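Local coordinates for putative enoyl-CoA hydratase/isomerase (Acinetobacter baumannii, PDB 3FDU), which probably acts as an enoyl-CoA hydratase or isomerase of the crotonase superfamily, working on the acyl chain of coenzyme A thioesters, at residues Pro5-Asn10 / Leu35-Ala40; Thr17-Arg22 / Val54-Glu59; Ala105-Ala110 / Asp187-Ala192. The protein carries 4 engineered substitutions. One frame throughout, in Å; residues are numbered along the deposited sequence.

Interaction 1. Residues Pro5-Asn10 / Leu35-Ala40. Engineered in segment 5-10: P5 (natural residue Gln), N8 (natural residue Gln).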
loop_
_atom_site.group_PDB
_atom_site.type_symbol
_atom_site.label_atom_id
_atom_site.label_comp_id
_atom_site.label_asym_id
_atom_site.label_seq_id
_atom_site.Cartn_x
_atom_site.Cartn_y
_atom_site.Cartn_z
ATOM N N PRO A 5 -38.685 0.300 -1.363
ATOM C CA PRO A 5 -38.497 -0.996 -0.734
ATOM C C PRO A 5 -36.996 -1.350 -0.746
ATOM O O PRO A 5 -36.254 -0.743 -1.493
ATOM C CB PRO A 5 -39.260 -1.936 -1.664
ATOM C CG PRO A 5 -39.183 -1.248 -3.032
ATOM C CD PRO A 5 -39.232 0.217 -2.728
ATOM N N HIS A 6 -36.584 -2.296 0.101
ATOM C CA HIS A 6 -35.241 -2.906 0.084
ATOM C C HIS A 6 -34.150 -2.035 0.643
ATOM O O HIS A 6 -32.975 -2.339 0.518
ATOM C CB HIS A 6 -34.894 -3.398 -1.321
ATOM C CG HIS A 6 -35.864 -4.407 -1.845
ATOM N ND1 HIS A 6 -36.195 -4.503 -3.183
ATOM C CD2 HIS A 6 -36.603 -5.346 -1.208
ATOM C CE1 HIS A 6 -37.096 -5.461 -3.346
ATOM N NE2 HIS A 6 -37.355 -5.992 -2.167
ATOM N N LEU A 7 -34.542 -0.954 1.292
ATOM C CA LEU A 7 -33.575 -0.053 1.917
ATOM C C LEU A 7 -34.233 0.660 3.093
ATOM O O LEU A 7 -35.151 1.482 2.909
ATOM C CB LEU A 7 -33.059 0.968 0.884
ATOM C CG LEU A 7 -32.046 2.002 1.424
ATOM C CD1 LEU A 7 -30.823 1.341 2.065
ATOM C CD2 LEU A 7 -31.624 3.038 0.372
ATOM N N ASN A 8 -33.800 0.333 4.303
ATOM C CA ASN A 8 -34.386 0.915 5.490
ATOM C C ASN A 8 -33.476 2.044 5.983
ATOM O O ASN A 8 -32.262 1.859 6.003
ATOM C CB ASN A 8 -34.447 -0.131 6.612
ATOM C CG ASN A 8 -35.187 -1.400 6.211
ATOM O OD1 ASN A 8 -36.280 -1.345 5.582
ATOM N ND2 ASN A 8 -34.624 -2.564 6.601
ATOM N N ALA A 9 -34.033 3.165 6.426
ATOM C CA ALA A 9 -33.199 4.261 6.902
ATOM C C ALA A 9 -33.652 4.614 8.282
ATOM O O ALA A 9 -34.866 4.641 8.558
ATOM C CB ALA A 9 -33.297 5.459 5.971
ATOM N N ASN A 10 -32.695 4.818 9.173
ATOM C CA ASN A 10 -32.981 5.203 10.558
ATOM C C ASN A 10 -31.973 6.280 10.920
ATOM O O ASN A 10 -30.777 6.145 10.630
ATOM C CB ASN A 10 -32.794 4.020 11.523
ATOM C CG ASN A 10 -32.965 4.424 13.014
ATOM O OD1 ASN A 10 -34.095 4.599 13.485
ATOM N ND2 ASN A 10 -31.847 4.558 13.750
ATOM N N LEU A 35 -29.343 3.366 -7.379
ATOM C CA LEU A 35 -29.653 4.809 -7.383
ATOM C C LEU A 35 -30.297 5.293 -6.105
ATOM O O LEU A 35 -30.037 6.432 -5.630
ATOM C CB LEU A 35 -30.576 5.139 -8.559
ATOM C CG LEU A 35 -30.012 4.729 -9.928
ATOM C CD1 LEU A 35 -30.992 5.096 -11.055
ATOM C CD2 LEU A 35 -28.627 5.389 -10.201
ATOM N N TRP A 36 -31.188 4.472 -5.551
ATOM C CA TRP A 36 -31.809 4.841 -4.279
ATOM C C TRP A 36 -30.738 4.930 -3.197
ATOM O O TRP A 36 -30.782 5.825 -2.357
ATOM C CB TRP A 36 -32.861 3.812 -3.840
ATOM C CG TRP A 36 -33.989 3.715 -4.825
ATOM C CD1 TRP A 36 -34.378 4.672 -5.712
ATOM C CD2 TRP A 36 -34.840 2.570 -5.058
ATOM N NE1 TRP A 36 -35.433 4.202 -6.476
ATOM C CE2 TRP A 36 -35.747 2.926 -6.081
ATOM C CE3 TRP A 36 -34.944 1.307 -4.476
ATOM C CZ2 TRP A 36 -36.732 2.034 -6.564
ATOM C CZ3 TRP A 36 -35.929 0.425 -4.930
ATOM C CH2 TRP A 36 -36.812 0.801 -5.975
ATOM N N ILE A 37 -29.807 3.967 -3.179
ATOM C CA ILE A 37 -28.727 4.075 -2.180
ATOM C C ILE A 37 -27.874 5.348 -2.426
ATOM O O ILE A 37 -27.498 6.068 -1.474
ATOM C CB ILE A 37 -27.838 2.829 -2.124
ATOM C CG1 ILE A 37 -28.686 1.551 -1.784
ATOM C CG2 ILE A 37 -26.786 3.017 -1.011
ATOM C CD1 ILE A 37 -27.885 0.200 -2.078
ATOM N N ALA A 38 -27.533 5.600 -3.692
ATOM C CA ALA A 38 -26.758 6.810 -4.054
ATOM C C ALA A 38 -27.457 8.076 -3.616
ATOM O O ALA A 38 -26.826 8.977 -3.057
ATOM C CB ALA A 38 -26.494 6.852 -5.575
ATOM N N LYS A 39 -28.776 8.160 -3.847
ATOM C CA LYS A 39 -29.485 9.373 -3.454
ATOM C C LYS A 39 -29.505 9.579 -1.971
ATOM O O LYS A 39 -29.402 10.732 -1.506
ATOM C CB LYS A 39 -30.930 9.425 -3.967
ATOM C CG LYS A 39 -31.080 8.977 -5.404
ATOM C CD LYS A 39 -30.138 9.690 -6.360
ATOM C CE LYS A 39 -30.079 8.950 -7.693
ATOM N NZ LYS A 39 -28.870 8.117 -7.701
ATOM N N ALA A 40 -29.697 8.488 -1.218
ATOM C CA ALA A 40 -29.659 8.571 0.249
ATOM C C ALA A 40 -28.326 9.088 0.811
ATOM O O ALA A 40 -28.303 9.835 1.815
ATOM C CB ALA A 40 -30.005 7.194 0.905
#

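Interaction 2. Residues Thr17-Arg22 / Val54-Glu59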
loop_
_atom_site.group_PDB
_atom_site.type_symbol
_atom_site.label_atom_id
_atom_site.label_comp_id
_atom_site.label_asym_id
_atom_site.label_seq_id
_atom_site.Cartn_x
_atom_site.Cartn_y
_atom_site.Cartn_z
ATOM N N THR A 17 -28.361 5.140 9.738
ATOM C CA THR A 17 -28.049 3.738 9.427
ATOM C C THR A 17 -28.841 3.393 8.191
ATOM O O THR A 17 -30.081 3.536 8.174
ATOM C CB THR A 17 -28.377 2.731 10.594
ATOM O OG1 THR A 17 -27.669 3.097 11.785
ATOM C CG2 THR A 17 -27.978 1.258 10.235
ATOM N N LEU A 18 -28.131 3.006 7.131
ATOM C CA LEU A 18 -28.770 2.578 5.885
ATOM C C LEU A 18 -28.631 1.064 5.789
ATOM O O LEU A 18 -27.525 0.520 5.739
ATOM C CB LEU A 18 -28.140 3.252 4.662
ATOM C CG LEU A 18 -28.398 4.776 4.558
ATOM C CD1 LEU A 18 -27.644 5.413 3.418
ATOM C CD2 LEU A 18 -29.898 4.999 4.387
ATOM N N ALA A 19 -29.749 0.361 5.758
ATOM C CA ALA A 19 -29.641 -1.078 5.760
ATOM C C ALA A 19 -30.326 -1.696 4.560
ATOM O O ALA A 19 -31.538 -1.522 4.358
ATOM C CB ALA A 19 -30.200 -1.656 7.098
ATOM N N ILE A 20 -29.533 -2.414 3.766
ATOM C CA ILE A 20 -30.038 -3.127 2.596
ATOM C C ILE A 20 -30.874 -4.310 3.081
ATOM O O ILE A 20 -30.432 -5.134 3.914
ATOM C CB ILE A 20 -28.872 -3.562 1.653
ATOM C CG1 ILE A 20 -28.001 -2.303 1.294
ATOM C CG2 ILE A 20 -29.391 -4.153 0.408
ATOM C CD1 ILE A 20 -26.697 -2.628 0.496
ATOM N N ASN A 21 -32.078 -4.412 2.527
ATOM C CA ASN A 21 -33.036 -5.389 3.026
ATOM C C ASN A 21 -33.739 -6.085 1.855
ATOM O O ASN A 21 -34.902 -5.782 1.534
ATOM C CB ASN A 21 -34.063 -4.643 3.889
ATOM C CG ASN A 21 -34.934 -5.574 4.702
ATOM O OD1 ASN A 21 -34.690 -6.779 4.797
ATOM N ND2 ASN A 21 -35.976 -5.008 5.282
ATOM N N ARG A 22 -33.031 -7.002 1.214
ATOM C CA ARG A 22 -33.626 -7.791 0.156
ATOM C C ARG A 22 -33.219 -9.234 0.348
ATOM O O ARG A 22 -32.480 -9.773 -0.466
ATOM C CB ARG A 22 -33.158 -7.267 -1.232
ATOM C CG ARG A 22 -34.020 -7.769 -2.380
ATOM C CD ARG A 22 -33.320 -7.511 -3.676
ATOM N NE ARG A 22 -34.019 -8.111 -4.795
ATOM C CZ ARG A 22 -33.452 -8.432 -5.942
ATOM N NH1 ARG A 22 -32.139 -8.244 -6.139
ATOM N NH2 ARG A 22 -34.200 -8.992 -6.885
ATOM N N VAL A 54 -23.784 4.885 8.453
ATOM C CA VAL A 54 -23.421 3.466 8.531
ATOM C C VAL A 54 -24.241 2.810 7.456
ATOM O O VAL A 54 -25.465 2.989 7.420
ATOM C CB VAL A 54 -23.809 2.820 9.877
ATOM C CG1 VAL A 54 -23.592 1.282 9.840
ATOM C CG2 VAL A 54 -22.980 3.427 11.065
ATOM N N LEU A 55 -23.580 2.037 6.604
ATOM C CA LEU A 55 -24.221 1.239 5.551
ATOM C C LEU A 55 -23.917 -0.232 5.816
ATOM O O LEU A 55 -22.757 -0.589 6.013
ATOM C CB LEU A 55 -23.619 1.623 4.185
ATOM C CG LEU A 55 -24.043 0.814 2.949
ATOM C CD1 LEU A 55 -25.483 1.060 2.657
ATOM C CD2 LEU A 55 -23.187 1.267 1.751
ATOM N N ARG A 56 -24.952 -1.081 5.813
ATOM C CA ARG A 56 -24.763 -2.494 6.022
ATOM C C ARG A 56 -25.958 -3.230 5.473
ATOM O O ARG A 56 -26.893 -2.612 4.982
ATOM C CB ARG A 56 -24.649 -2.803 7.515
ATOM C CG ARG A 56 -25.826 -2.248 8.333
ATOM C CD ARG A 56 -25.634 -2.692 9.782
ATOM N NE ARG A 56 -26.582 -2.138 10.732
ATOM C CZ ARG A 56 -27.803 -2.610 10.933
ATOM N NH1 ARG A 56 -28.252 -3.595 10.176
ATOM N NH2 ARG A 56 -28.580 -2.074 11.869
ATOM N N GLY A 57 -25.929 -4.548 5.527
ATOM C CA GLY A 57 -27.169 -5.298 5.335
ATOM C C GLY A 57 -28.067 -5.206 6.579
ATOM O O GLY A 57 -27.602 -4.899 7.688
ATOM N N ALA A 58 -29.335 -5.542 6.424
ATOM C CA ALA A 58 -30.273 -5.596 7.555
ATOM C C ALA A 58 -30.030 -6.826 8.434
ATOM O O ALA A 58 -30.263 -6.796 9.652
ATOM C CB ALA A 58 -31.728 -5.600 7.020
ATOM N N GLU A 59 -29.542 -7.914 7.827
ATOM C CA GLU A 59 -29.495 -9.197 8.531
ATOM C C GLU A 59 -28.189 -9.918 8.336
ATOM O O GLU A 59 -27.145 -9.349 8.649
ATOM C CB GLU A 59 -30.637 -10.076 8.051
ATOM C CG GLU A 59 -31.924 -9.846 8.804
ATOM C CD GLU A 59 -31.980 -10.752 10.022
ATOM O OE1 GLU A 59 -30.920 -10.913 10.684
ATOM O OE2 GLU A 59 -33.068 -11.314 10.313
#

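Interaction 3. Residues Ala105-Ala110 / Asp187-Ala192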
loop_
_atom_site.group_PDB
_atom_site.type_symbol
_atom_site.label_atom_id
_atom_site.label_comp_id
_atom_site.label_asym_id
_atom_site.label_seq_id
_atom_site.Cartn_x
_atom_site.Cartn_y
_atom_site.Cartn_z
ATOM N N ALA A 105 -20.461 -2.202 7.623
ATOM C CA ALA A 105 -20.356 -3.385 8.466
ATOM C C ALA A 105 -20.749 -4.611 7.640
ATOM O O ALA A 105 -21.821 -4.623 7.079
ATOM C CB ALA A 105 -21.312 -3.258 9.726
ATOM N N VAL A 106 -19.904 -5.641 7.607
ATOM C CA VAL A 106 -20.130 -6.772 6.698
ATOM C C VAL A 106 -20.391 -8.073 7.480
ATOM O O VAL A 106 -19.627 -8.406 8.381
ATOM C CB VAL A 106 -18.877 -6.983 5.780
ATOM C CG1 VAL A 106 -19.051 -8.186 4.845
ATOM C CG2 VAL A 106 -18.653 -5.723 4.949
ATOM N N LYS A 107 -21.464 -8.770 7.131
ATOM C CA LYS A 107 -21.731 -10.160 7.544
ATOM C C LYS A 107 -22.039 -10.920 6.253
ATOM O O LYS A 107 -22.540 -10.329 5.279
ATOM C CB LYS A 107 -22.987 -10.254 8.431
ATOM C CG LYS A 107 -22.841 -9.745 9.850
ATOM C CD LYS A 107 -24.134 -9.938 10.651
ATOM C CE LYS A 107 -23.965 -9.234 11.945
ATOM N NZ LYS A 107 -25.095 -9.430 12.938
ATOM N N GLY A 108 -21.717 -12.205 6.238
ATOM C CA GLY A 108 -22.056 -13.057 5.120
ATOM C C GLY A 108 -21.461 -12.607 3.770
ATOM O O GLY A 108 -20.333 -12.124 3.700
ATOM N N VAL A 109 -22.232 -12.739 2.699
ATOM C CA VAL A 109 -21.678 -12.502 1.341
ATOM C C VAL A 109 -21.440 -11.008 1.086
ATOM O O VAL A 109 -22.270 -10.143 1.437
ATOM C CB VAL A 109 -22.520 -13.149 0.206
ATOM C CG1 VAL A 109 -22.573 -14.740 0.370
ATOM C CG2 VAL A 109 -23.915 -12.536 0.130
ATOM N N ALA A 110 -20.311 -10.722 0.445
ATOM C CA ALA A 110 -19.997 -9.363 0.002
ATOM C C ALA A 110 -19.269 -9.528 -1.297
ATOM O O ALA A 110 -18.057 -9.773 -1.298
ATOM C CB ALA A 110 -19.088 -8.702 1.012
ATOM N N ASP A 187 -19.545 -8.676 17.069
ATOM C CA ASP A 187 -20.825 -8.126 16.615
ATOM C C ASP A 187 -20.579 -6.925 15.698
ATOM O O ASP A 187 -20.407 -5.791 16.166
ATOM C CB ASP A 187 -21.646 -7.659 17.813
ATOM C CG ASP A 187 -23.028 -7.171 17.439
ATOM O OD1 ASP A 187 -23.268 -6.709 16.307
ATOM O OD2 ASP A 187 -23.920 -7.275 18.298
ATOM N N ALA A 188 -20.554 -7.191 14.399
ATOM C CA ALA A 188 -20.185 -6.201 13.414
ATOM C C ALA A 188 -21.084 -5.001 13.481
ATOM O O ALA A 188 -20.587 -3.855 13.405
ATOM C CB ALA A 188 -20.150 -6.837 11.982
ATOM N N TYR A 189 -22.393 -5.226 13.662
ATOM C CA TYR A 189 -23.337 -4.127 13.677
ATOM C C TYR A 189 -23.282 -3.287 14.964
ATOM O O TYR A 189 -23.397 -2.084 14.887
ATOM C CB TYR A 189 -24.780 -4.582 13.420
ATOM C CG TYR A 189 -24.953 -5.344 12.097
ATOM C CD1 TYR A 189 -23.938 -5.332 11.120
ATOM C CD2 TYR A 189 -26.150 -6.008 11.806
ATOM C CE1 TYR A 189 -24.085 -5.984 9.862
ATOM C CE2 TYR A 189 -26.326 -6.692 10.560
ATOM C CZ TYR A 189 -25.279 -6.690 9.599
ATOM O OH TYR A 189 -25.454 -7.344 8.385
ATOM N N ALA A 190 -23.146 -3.913 16.133
ATOM C CA ALA A 190 -22.955 -3.131 17.376
ATOM C C ALA A 190 -21.650 -2.348 17.305
ATOM O O ALA A 190 -21.603 -1.198 17.712
ATOM C CB ALA A 190 -22.954 -4.064 18.663
ATOM N N THR A 191 -20.580 -2.958 16.791
ATOM C CA THR A 191 -19.312 -2.232 16.721
ATOM C C THR A 191 -19.436 -1.011 15.803
ATOM O O THR A 191 -18.915 0.093 16.100
ATOM C CB THR A 191 -18.151 -3.114 16.202
ATOM O OG1 THR A 191 -17.860 -4.160 17.136
ATOM C CG2 THR A 191 -16.881 -2.268 16.022
ATOM N N ALA A 192 -20.099 -1.194 14.665
ATOM C CA ALA A 192 -20.226 -0.099 13.714
ATOM C C ALA A 192 -21.018 1.064 14.371
ATOM O O ALA A 192 -20.720 2.245 14.160
ATOM C CB ALA A 192 -20.929 -0.549 12.497
HETATM O O HOH W 1 -23.789 -6.440 6.239
HETATM O O HOH W 2 -25.982 -7.681 15.068
#

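Interaction 1. Residues Pro5-Asn10 / Leu35-Ala40
L7 and I37 mark the closest backbone approach between strand 7-10 and helix 35-40, their CA atoms 7.6 Å apart. The two short axes run almost in the same direction, 15° apart, and come within 10.3 Å of each other, a spacing that side chains must bridge. L7 and W36 share most of the bridging. L7 CG stands anti to the backbone N (chi1 179°), and the branch CD2 reaches the helix, lying 3.9 Å from I37 CG1. The same methyl rests 4.0 Å from W36 O, a carbonyl already engaged by A40 N in the helix, and more distantly meets A40 CB at 4.5 Å. A branched leucine thus spans one turn of helix, while the short A40 offers it only a methyl. I37, a beta-branched residue turned along the interface, also touches I20 of the neighbouring strand and L91 of helix 87-97. Nearer the surface, the six-membered ring of W36 meets P5: P5 CD lies 4.0 Å from W36 CZ3, and P5 O approaches that carbon obliquely, at 3.6 Å. P5 is an engineered residue, glutamine in the natural sequence, so this corner reports on the construct. The indole is also stacked with H4, just upstream, and H6 binds the hydroxyl of Y30 through ND1. No hydrogen bond crosses between 5-10 and 35-40. The outermost strand therefore rests on the helix mainly by apolar fit, a non-directional van der Waals packing, and its directional backbone bonds are made to strand 15-20.

Interaction 2. Residues Thr17-Arg22 / Val54-Glu59
I20 O is gripped from the chain beyond strand 54-57: A58 N donates to it at 2.8 Å, tilted from the carbonyl plane, and N27 ND2 adds a weak bond. G57 CA and the methyl of A58 crowd the same oxygen, A58 CB at 3.4 Å, a place suited to a small side chain. Behind this end bond runs a regular parallel ladder. L18 N meets V54 O at 2.7 Å, nearly straight (175°), L18 O accepts from R56 N, and I20 N returns to R56 O at 2.9 Å. L18 and I20 use both their N-H and C=O on this neighbour, whereas T17 and A19 pair with strand 7-12, and N21 with H6 just before it. On one face, L55 CD1 lies 4.0 Å from L18 CB and a little farther from I20, an apolar layer that helix 31-46 covers. The other face carries T17, A19, V54 and R56. R56 CG sits between its own backbone N and carbonyl carbon (chi1 53°), and from there the chain extends to NE. T17 CG2 is 3.7 Å from that NE, and A19 CB lies over a face of the guanidinium. NH1 donates to G57 O at 2.9 Å, close to the guanidinium plane, helping fix its rotation. Strand 15-20, helix 31-46 and strand 52-57 form a beta-alpha-beta crossover, here in the sheet of a crotonase fold; in relatives, the loop following the second of these strands supplies a backbone amide of the oxyanion hole, probably here too.

Interaction 3. Residues Ala105-Ala110 / Asp187-Ala192
K107 and Y189 form the dense part of this contact. The lysine chain, extended beyond CG, crosses the phenol ring obliquely, with CE 3.6 Å from the ring centroid and almost on its normal, a CH-pi contact. NZ sits farther off centre, at 4.0 Å, adding a cation-pi interaction, while R56 makes another on the opposite face. A tyrosine suits this sandwich because its flat, electron-rich ring accepts both cations and its hydroxyl still reaches E59 O. At the hydroxyl end of this packed part, one water donates to A105 O and to Y189 OH, with only a weak bond from K107 N. At the ring edge A105 CB comes 3.6 Å from Y189 CD1, and it also meets A192 CB at 3.9 Å; alanines on both sides let strand 102-106 lie close to the start of helix 188-200. D187 is the N-cap of that helix: its OD1 receives A190 N at 2.8 Å, in a straight bond (177°) from above the carboxylate plane. On the looser side, where D187 is exposed, a second water accepts from K107 NZ at 2.9 Å and donates to D187 OD1, so the opposite charges, 4.7 Å apart, are joined through water, without direct contact.

In the fold
All three contacts reach the six-stranded sheet, at successive places across it. Interaction 1 lies at the surface, where the outermost strand meets helix 31-46 mainly through apolar side chains, with no hydrogen bond across; interaction 2 is buried and depends on backbone hydrogen bonds between neighbouring strands. They share a border, since N8 and N10 pair with A19 and T17, and the helix of interaction 1 is the crossover linking the strands of interaction 2. Interaction 3, also buried, joins the next strand to a later helix by ring, cation and water contacts. It meets interaction 2 directly, through L55 with A105 and E59 with Y189, whereas interactions 1 and 3 stay about 10 Å apart at their nearest atoms.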